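Arginine decarboxylase, A207R protein (Paramecium bursaria Chlorella virus 1, PDB 2NVA) catalyses the pyridoxal 5'-phosphate-dependent decarboxylation of arginine to agmatine, as a viral member of the class-II Orn/Lys/Arg decarboxylase family. Local coordinates at residues V5-I8 against L9-H12; R272-G276 against L277-F281. All coordinates share one frame; numbering follows the deposited sequence.

Contact 1: residues V5-I8 against L9-H12; sequences VNNI and LKAH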
ATOM      1  N   VAL A   5      -3.693  13.633 -24.212  1.00 13.24           N
ATOM      2  CA  VAL A   5      -2.480  13.405 -23.410  1.00 13.57           C
ATOM      3  C   VAL A   5      -1.243  13.928 -24.152  1.00 13.29           C
ATOM      4  O   VAL A   5      -0.376  14.576 -23.558  1.00 13.28           O
ATOM      5  CB  VAL A   5      -2.295  11.906 -23.022  1.00 13.16           C
ATOM      6  CG1 VAL A   5      -0.998  11.706 -22.231  1.00 13.41           C
ATOM      7  CG2 VAL A   5      -3.462  11.430 -22.205  1.00 13.09           C
ATOM      8  N   ASN A   6      -1.180  13.659 -25.453  1.00 13.45           N
ATOM      9  CA  ASN A   6      -0.098  14.180 -26.271  1.00 13.75           C
ATOM     10  C   ASN A   6      -0.074  15.704 -26.241  1.00 13.72           C
ATOM     11  O   ASN A   6       1.003  16.295 -26.173  1.00 14.89           O
ATOM     12  CB  ASN A   6      -0.157  13.655 -27.716  1.00 13.97           C
ATOM     13  CG  ASN A   6       0.637  12.360 -27.908  1.00 14.46           C
ATOM     14  OD1 ASN A   6       0.094  11.356 -28.395  1.00 15.53           O
ATOM     15  ND2 ASN A   6       1.909  12.364 -27.508  1.00 13.70           N
ATOM     16  N   ASN A   7      -1.244  16.341 -26.268  1.00 13.84           N
ATOM     17  CA  ASN A   7      -1.291  17.803 -26.197  1.00 13.22           C
ATOM     18  C   ASN A   7      -0.804  18.338 -24.856  1.00 13.29           C
ATOM     19  O   ASN A   7      -0.127  19.359 -24.803  1.00 13.06           O
ATOM     20  CB  ASN A   7      -2.688  18.339 -26.514  1.00 13.46           C
ATOM     21  CG  ASN A   7      -3.054  18.199 -27.992  1.00 13.70           C
ATOM     22  OD1 ASN A   7      -4.209  18.383 -28.344  1.00 16.05           O
ATOM     23  ND2 ASN A   7      -2.086  17.866 -28.853  1.00 13.55           N
ATOM     24  N   ILE A   8      -1.143  17.641 -23.771  1.00 13.04           N
ATOM     25  CA  ILE A   8      -0.647  18.001 -22.438  1.00 13.66           C
ATOM     26  C   ILE A   8       0.877  17.945 -22.376  1.00 13.28           C
ATOM     27  O   ILE A   8       1.517  18.839 -21.809  1.00 13.56           O
ATOM     28  CB  ILE A   8      -1.222  17.058 -21.347  1.00 13.47           C
ATOM     29  CG1 ILE A   8      -2.749  17.130 -21.294  1.00 14.96           C
ATOM     30  CG2 ILE A   8      -0.588  17.328 -19.974  1.00 14.54           C
ATOM     31  CD1 ILE A   8      -3.285  18.468 -20.875  1.00 17.31           C
ATOM     32  N   LEU A   9       1.450  16.886 -22.943  1.00 13.22           N
ATOM     33  CA  LEU A   9       2.899  16.712 -22.944  1.00 13.11           C
ATOM     34  C   LEU A   9       3.587  17.810 -23.747  1.00 13.23           C
ATOM     35  O   LEU A   9       4.655  18.275 -23.358  1.00 13.55           O
ATOM     36  CB  LEU A   9       3.287  15.341 -23.508  1.00 13.26           C
ATOM     37  CG  LEU A   9       2.938  14.157 -22.607  1.00 11.98           C
ATOM     38  CD1 LEU A   9       3.018  12.846 -23.389  1.00 12.15           C
ATOM     39  CD2 LEU A   9       3.835  14.132 -21.347  1.00 13.67           C
ATOM     40  N   LYS A  10       2.977  18.227 -24.860  1.00 12.68           N
ATOM     41  CA  LYS A  10       3.566  19.294 -25.684  1.00 12.98           C
ATOM     42  C   LYS A  10       3.464  20.660 -25.009  1.00 12.94           C
ATOM     43  O   LYS A  10       4.349  21.506 -25.153  1.00 12.73           O
ATOM     44  CB  LYS A  10       2.927  19.316 -27.077  1.00 12.33           C
ATOM     45  CG  LYS A  10       3.588  18.307 -28.039  1.00 14.55           C
ATOM     46  CD  LYS A  10       2.841  18.232 -29.374  1.00 16.77           C
ATOM     47  CE  LYS A  10       1.670  17.268 -29.260  1.00 17.39           C
ATOM     48  NZ  LYS A  10       0.509  17.602 -30.190  1.00 17.68           N
ATOM     49  N   ALA A  11       2.370  20.860 -24.279  1.00 12.97           N
ATOM     50  CA  ALA A  11       2.130  22.103 -23.548  1.00 13.38           C
ATOM     51  C   ALA A  11       2.945  22.188 -22.245  1.00 14.05           C
ATOM     52  O   ALA A  11       3.242  23.287 -21.769  1.00 14.50           O
ATOM     53  CB  ALA A  11       0.634  22.264 -23.258  1.00 13.04           C
ATOM     54  N   HIS A  12       3.311  21.030 -21.694  1.00 13.86           N
ATOM     55  CA  HIS A  12       4.110  20.936 -20.470  1.00 14.45           C
ATOM     56  C   HIS A  12       5.356  20.092 -20.748  1.00 14.86           C
ATOM     57  O   HIS A  12       5.469  18.964 -20.251  1.00 15.06           O
ATOM     58  CB  HIS A  12       3.263  20.350 -19.321  1.00 14.64           C
ATOM     59  CG  HIS A  12       2.094  21.203 -18.963  1.00 15.52           C
ATOM     60  ND1 HIS A  12       0.899  21.159 -19.653  1.00 16.76           N
ATOM     61  CD2 HIS A  12       1.943  22.159 -18.015  1.00 16.87           C
ATOM     62  CE1 HIS A  12       0.062  22.050 -19.146  1.00 17.81           C
ATOM     63  NE2 HIS A  12       0.670  22.665 -18.146  1.00 18.01           N
TER
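The imidazole of His12 turns back on Ile8 O at the C-terminal end of helix 2-11, a side-chain-to-backbone hydrogen bond on the last turn of this N-terminal helix. Traced outward, His12 CB lies 3.4 Å from Ile8 O, and CG, set beside the backbone N and anti to the carbonyl carbon (chi1 -62°), stays close to the same oxygen. That torsion brings ND1 round to donate to Ile8 O at 3.2 Å, while across the contact the carbon nearest to His12 ND1 is Ile8 CG2, at 4.1 Å; the two side chains lie side by side and point the same way. Ile8 O sits in the imidazole plane, and ND1 approaches on a lone pair of the carbonyl. Beyond the two segments the His12 ring meets that of Tyr370, the planes at about 55°. His12 N donates to Ile8 O as well, at 2.8 Å but from a tilted position, so two bonds grip one carbonyl where the chain leaves helical geometry.

Before it the helix keeps ordinary i to i+4 bonds: Leu9 N to Val5 O, Lys10 N to Asn6 O and Ala11 N to Asn7 O. Along the inner side, Leu9 CG rests 3.5 Å from Val5 O, and its CD1 meets Val5 CG1 at 4.3 Å. Val5, Ile8 and Leu9 all touch Phe19 of strand 18-22, which seats the helix against the mixed beta sheet. On the exposed side the Lys10 chain, bent at chi3 (-84°), folds back along the helix until CE stands 3.3 Å from Asn6 O.

Contact 2: residues R272-G276 against L277-F281; sequences RVRDG and LYEYF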
ATOM      1  N   ARG A 272      16.060  -2.665 -20.026  1.00 12.10           N
ATOM      2  CA  ARG A 272      17.058  -3.727 -20.033  1.00 13.06           C
ATOM      3  C   ARG A 272      16.545  -4.752 -21.040  1.00 13.49           C
ATOM      4  O   ARG A 272      15.389  -5.164 -20.941  1.00 14.53           O
ATOM      5  CB  ARG A 272      17.149  -4.319 -18.612  1.00 13.34           C
ATOM      6  CG  ARG A 272      18.333  -5.212 -18.317  1.00 14.60           C
ATOM      7  CD  ARG A 272      18.439  -5.473 -16.814  1.00 13.86           C
ATOM      8  NE  ARG A 272      17.187  -5.992 -16.283  1.00 15.86           N
ATOM      9  CZ  ARG A 272      16.683  -5.726 -15.076  1.00 15.15           C
ATOM     10  NH1 ARG A 272      17.312  -4.930 -14.206  1.00 14.97           N
ATOM     11  NH2 ARG A 272      15.529  -6.257 -14.743  1.00 14.65           N
ATOM     12  N   VAL A 273      17.370  -5.136 -22.016  1.00 12.93           N
ATOM     13  CA  VAL A 273      16.977  -6.146 -22.991  1.00 12.97           C
ATOM     14  C   VAL A 273      17.884  -7.359 -22.843  1.00 13.11           C
ATOM     15  O   VAL A 273      19.110  -7.254 -22.997  1.00 12.45           O
ATOM     16  CB  VAL A 273      17.059  -5.606 -24.440  1.00 13.50           C
ATOM     17  CG1 VAL A 273      16.566  -6.660 -25.451  1.00 13.27           C
ATOM     18  CG2 VAL A 273      16.254  -4.311 -24.561  1.00 13.34           C
ATOM     19  N   ARG A 274      17.283  -8.499 -22.518  1.00 13.38           N
ATOM     20  CA  ARG A 274      18.061  -9.711 -22.273  1.00 13.88           C
ATOM     21  C   ARG A 274      17.437 -10.881 -22.997  1.00 13.35           C
ATOM     22  O   ARG A 274      16.288 -11.227 -22.738  1.00 13.09           O
ATOM     23  CB  ARG A 274      18.158 -10.021 -20.766  1.00 13.96           C
ATOM     24  CG  ARG A 274      18.794  -8.881 -19.981  1.00 15.50           C
ATOM     25  CD  ARG A 274      19.199  -9.258 -18.550  1.00 16.24           C
ATOM     26  NE  ARG A 274      18.089  -9.274 -17.614  1.00 15.62           N
ATOM     27  CZ  ARG A 274      18.233  -9.237 -16.288  1.00 14.32           C
ATOM     28  NH1 ARG A 274      19.456  -9.148 -15.750  1.00 14.22           N
ATOM     29  NH2 ARG A 274      17.164  -9.261 -15.510  1.00 13.77           N
ATOM     30  N   ASP A 275      18.210 -11.486 -23.894  1.00 13.00           N
ATOM     31  CA  ASP A 275      17.778 -12.677 -24.627  1.00 13.39           C
ATOM     32  C   ASP A 275      16.353 -12.525 -25.175  1.00 13.18           C
ATOM     33  O   ASP A 275      15.496 -13.392 -24.969  1.00 13.15           O
ATOM     34  CB  ASP A 275      17.895 -13.930 -23.746  1.00 13.11           C
ATOM     35  CG  ASP A 275      19.341 -14.225 -23.325  1.00 14.67           C
ATOM     36  OD1 ASP A 275      20.258 -14.057 -24.159  1.00 13.88           O
ATOM     37  OD2 ASP A 275      19.537 -14.644 -22.157  1.00 15.92           O
ATOM     38  N   GLY A 276      16.101 -11.392 -25.826  1.00 13.03           N
ATOM     39  CA  GLY A 276      14.842 -11.166 -26.535  1.00 12.94           C
ATOM     40  C   GLY A 276      13.685 -10.710 -25.663  1.00 12.92           C
ATOM     41  O   GLY A 276      12.576 -10.498 -26.172  1.00 12.62           O
ATOM     42  N   LEU A 277      13.938 -10.550 -24.358  1.00 12.51           N
ATOM     43  CA  LEU A 277      12.912 -10.055 -23.440  1.00 12.49           C
ATOM     44  C   LEU A 277      13.188  -8.587 -23.126  1.00 12.86           C
ATOM     45  O   LEU A 277      14.309  -8.233 -22.748  1.00 12.58           O
ATOM     46  CB  LEU A 277      12.891 -10.888 -22.140  1.00 12.90           C
ATOM     47  CG  LEU A 277      11.714 -10.635 -21.183  1.00 12.02           C
ATOM     48  CD1 LEU A 277      10.370 -11.026 -21.811  1.00 12.76           C
ATOM     49  CD2 LEU A 277      11.925 -11.360 -19.854  1.00 11.86           C
ATOM     50  N   TYR A 278      12.164  -7.749 -23.262  1.00 12.20           N
ATOM     51  CA  TYR A 278      12.305  -6.306 -23.104  1.00 12.17           C
ATOM     52  C   TYR A 278      11.731  -5.853 -21.782  1.00 12.82           C
ATOM     53  O   TYR A 278      10.520  -5.854 -21.598  1.00 12.53           O
ATOM     54  CB  TYR A 278      11.623  -5.576 -24.259  1.00 12.46           C
ATOM     55  CG  TYR A 278      12.312  -5.831 -25.588  1.00 11.74           C
ATOM     56  CD1 TYR A 278      13.029  -4.822 -26.224  1.00 12.30           C
ATOM     57  CD2 TYR A 278      12.260  -7.090 -26.195  1.00 12.18           C
ATOM     58  CE1 TYR A 278      13.680  -5.052 -27.438  1.00 12.67           C
ATOM     59  CE2 TYR A 278      12.907  -7.338 -27.407  1.00 12.15           C
ATOM     60  CZ  TYR A 278      13.614  -6.319 -28.026  1.00 13.29           C
ATOM     61  OH  TYR A 278      14.247  -6.544 -29.234  1.00 13.10           O
ATOM     62  N   GLU A 279      12.618  -5.453 -20.874  1.00 12.50           N
ATOM     63  CA  GLU A 279      12.217  -5.078 -19.522  1.00 12.43           C
ATOM     64  C   GLU A 279      12.262  -3.562 -19.354  1.00 12.38           C
ATOM     65  O   GLU A 279      13.263  -2.934 -19.675  1.00 12.75           O
ATOM     66  CB  GLU A 279      13.129  -5.760 -18.495  1.00 12.19           C
ATOM     67  CG  GLU A 279      13.145  -7.295 -18.591  1.00 13.38           C
ATOM     68  CD  GLU A 279      14.302  -7.953 -17.842  1.00 15.15           C
ATOM     69  OE1 GLU A 279      15.375  -7.334 -17.707  1.00 15.43           O
ATOM     70  OE2 GLU A 279      14.143  -9.119 -17.424  1.00 15.50           O
ATOM     71  N   TYR A 280      11.164  -2.989 -18.868  1.00 12.35           N
ATOM     72  CA  TYR A 280      11.056  -1.538 -18.720  1.00 12.02           C
ATOM     73  C   TYR A 280      10.719  -1.163 -17.297  1.00 12.41           C
ATOM     74  O   TYR A 280       9.973  -1.877 -16.622  1.00 12.38           O
ATOM     75  CB  TYR A 280       9.969  -0.982 -19.635  1.00 11.98           C
ATOM     76  CG  TYR A 280      10.161  -1.364 -21.079  1.00 12.38           C
ATOM     77  CD1 TYR A 280      11.141  -0.744 -21.864  1.00 11.37           C
ATOM     78  CD2 TYR A 280       9.363  -2.346 -21.664  1.00 12.35           C
ATOM     79  CE1 TYR A 280      11.315  -1.099 -23.204  1.00 12.38           C
ATOM     80  CE2 TYR A 280       9.535  -2.719 -22.999  1.00 12.48           C
ATOM     81  CZ  TYR A 280      10.510  -2.081 -23.765  1.00 12.08           C
ATOM     82  OH  TYR A 280      10.659  -2.440 -25.086  1.00 12.68           O
ATOM     83  N   PHE A 281      11.260  -0.030 -16.857  1.00 12.07           N
ATOM     84  CA  PHE A 281      10.949   0.503 -15.545  1.00 12.32           C
ATOM     85  C   PHE A 281      10.270   1.841 -15.738  1.00 12.03           C
ATOM     86  O   PHE A 281      10.721   2.649 -16.543  1.00 12.41           O
ATOM     87  CB  PHE A 281      12.225   0.659 -14.720  1.00 12.35           C
ATOM     88  CG  PHE A 281      12.779  -0.643 -14.262  1.00 11.91           C
ATOM     89  CD1 PHE A 281      12.641  -1.040 -12.941  1.00 13.21           C
ATOM     90  CD2 PHE A 281      13.383  -1.507 -15.168  1.00 13.03           C
ATOM     91  CE1 PHE A 281      13.155  -2.286 -12.514  1.00 13.76           C
ATOM     92  CE2 PHE A 281      13.886  -2.755 -14.758  1.00 13.28           C
ATOM     93  CZ  PHE A 281      13.764  -3.137 -13.436  1.00 13.31           C
TER
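A beta hairpin with a two-residue loop, a type I' turn from Arg274 to Leu277, joins strands 262-274 and 277-282. Positive phi at Asp275 and Gly276 (82° at the glycine) marks the turn. Arg274 and Leu277 form the hydrogen-bonded pair closing it, with Leu277 N 2.9 Å from Arg274 O; Arg272 and Glu279 form the next such pair.

On the face of Arg272, Arg274 and Glu279, three residues make a salt-bridge network. Arg272, bent at chi3 (54°), sends NE to Glu279 OE1 at 2.7 Å, almost in the guanidinium plane, although the carboxylate is turned nearly perpendicular. Arg274 NE reaches Glu279 OE1 weakly, at 3.3 Å; the stronger salt bridge of Arg274 is from NH1 to Glu155 of the second subunit. Arg272 NH2 lies at the edge of the Phe281 ring, 3.8 Å from Phe281 CZ, with the guanidinium and ring planes nearly perpendicular.

On the other face Val273 CG1 stands over the Tyr278 ring in a CH-pi contact, 3.9 Å from the centroid and 12° off the normal, while Gly276 O meets the ring edge.

Arg272 NH1 bridges to Asp113 of the second subunit, placing the hairpin at the dimer interface, and strand 314-320 pairs with strand 277-282 through Tyr278 and Tyr280.

Contact 1 comes first along the chain, at the N-terminus, and contact 2 follows more than 250 residues later; all eight strands of the parallel TIM-barrel sheet, from 41-46 to 248-251, come between them. Their centres are 28 Å apart and the nearest atoms about 14 Å, so they do not meet directly. What they share is the mixed beta sheet: helix 2-11 packs on strand 18-22, which pairs antiparallel with strand 262-274, the strand that ends in the hairpin of contact 2. The beta domain is thus assembled from both ends of the sequence. Contact 1 meets no other chain of the assembly, whereas the hairpin reaches the second subunit; both lie away from the annotated cofactor-binding residues.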